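Local coordinates for intimin (Escherichia coli O127:H6 str. E2348/69, PDB 6TQD), which probably mediates attachment of the bacterium to host cells, through an extended passenger of bacterial Ig-like domains, at residues A134-K137 and A142-N145. Numbering follows the deposited sequence. Where two conformers were deposited one is given.
Sequences ATVK and AQAN
V136 O is the focus of this contact: it accepts a hydrogen bond from Q143 N at 2.9 Å, with an N-H...O angle of 155°. A weaker CA-H...O contact from A142 CA, 3.3 Å away, meets the same V136 O and adds to that one true hydrogen bond. The side chains of buried V136 and Q143 cross at about a right angle, V136 CG1 reaching Q143 CB at 4.1 Å. With CG anti to its carbonyl carbon (chi1 -58°), Q143 lays CG against the strand backbone, 3.9 Å from K137 C; a bend at chi2 turns the amide back to V141 O, to which NE2 hydrogen-bonds.

The other side is looser in its bonding. K137 and A142, both partly exposed, form an antiparallel non-hydrogen-bonded pair, where K137 CG approaches A142 N at 4.1 Å before the lysine chain continues extended. Beyond Q143 the pairing stops as the chain leaves strand 130-138.

The contact lies beside the turn of a short hairpin in a bacterial Ig-like domain, strand 130-138 pairing with strand 141-142. V136 also packs on V112 of strand 111-117 and V148 of strand 147-154, while Q143 O is hydrogen-bonded to T166 OG1, in the loop after strand 163-165.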
# COMPACT_ATOMS: atom_id res chain seq x y z
N ALA A 134 -9.23 4.26 -11.37
CA ALA A 134 -9.08 3.59 -10.10
C ALA A 134 -7.97 2.56 -10.21
O ALA A 134 -7.89 1.82 -11.20
CB ALA A 134 -10.37 2.87 -9.71
N THR A 135 -7.10 2.53 -9.20
CA THR A 135 -6.05 1.54 -9.08
C THR A 135 -6.38 0.61 -7.93
O THR A 135 -6.70 1.08 -6.83
CB THR A 135 -4.69 2.20 -8.85
OG1 THR A 135 -4.43 3.14 -9.90
CG2 THR A 135 -3.59 1.15 -8.85
N VAL A 136 -6.33 -0.69 -8.18
CA VAL A 136 -6.63 -1.71 -7.18
C VAL A 136 -5.34 -2.45 -6.85
O VAL A 136 -4.67 -2.97 -7.74
CB VAL A 136 -7.69 -2.71 -7.70
CG1 VAL A 136 -7.93 -3.81 -6.66
CG2 VAL A 136 -8.99 -1.98 -8.01
N LYS A 137 -5.01 -2.52 -5.56
CA LYS A 137 -3.82 -3.21 -5.11
C LYS A 137 -4.16 -4.06 -3.89
O LYS A 137 -5.16 -3.84 -3.21
CB LYS A 137 -2.68 -2.25 -4.71
CG LYS A 137 -2.31 -1.25 -5.79
CD LYS A 137 -1.18 -0.36 -5.32
CE LYS A 137 -0.89 0.76 -6.29
NZ LYS A 137 0.18 1.66 -5.76
N ALA A 142 -0.47 -4.33 -7.70
CA ALA A 142 -1.65 -4.16 -8.55
C ALA A 142 -2.33 -5.50 -8.82
O ALA A 142 -1.66 -6.52 -9.06
CB ALA A 142 -1.24 -3.52 -9.87
N GLN A 143 -3.67 -5.49 -8.84
CA GLN A 143 -4.49 -6.68 -9.00
C GLN A 143 -5.26 -6.62 -10.32
O GLN A 143 -6.00 -5.66 -10.57
CB GLN A 143 -5.46 -6.82 -7.83
CG GLN A 143 -4.79 -6.89 -6.46
CD GLN A 143 -4.00 -8.17 -6.25
OE1 GLN A 143 -4.55 -9.27 -6.22
NE2 GLN A 143 -2.69 -8.03 -6.10
N ALA A 144 -5.12 -7.66 -11.13
CA ALA A 144 -5.70 -7.72 -12.47
C ALA A 144 -7.08 -8.37 -12.46
O ALA A 144 -7.35 -9.31 -11.71
CB ALA A 144 -4.78 -8.53 -13.38
N ASN A 145 -7.98 -7.82 -13.29
CA ASN A 145 -9.29 -8.41 -13.58
C ASN A 145 -10.25 -8.32 -12.39
O ASN A 145 -11.14 -9.17 -12.24
CB ASN A 145 -9.15 -9.85 -14.08
CG ASN A 145 -10.39 -10.35 -14.80
OD1 ASN A 145 -10.80 -11.50 -14.62
ND2 ASN A 145 -10.98 -9.50 -15.61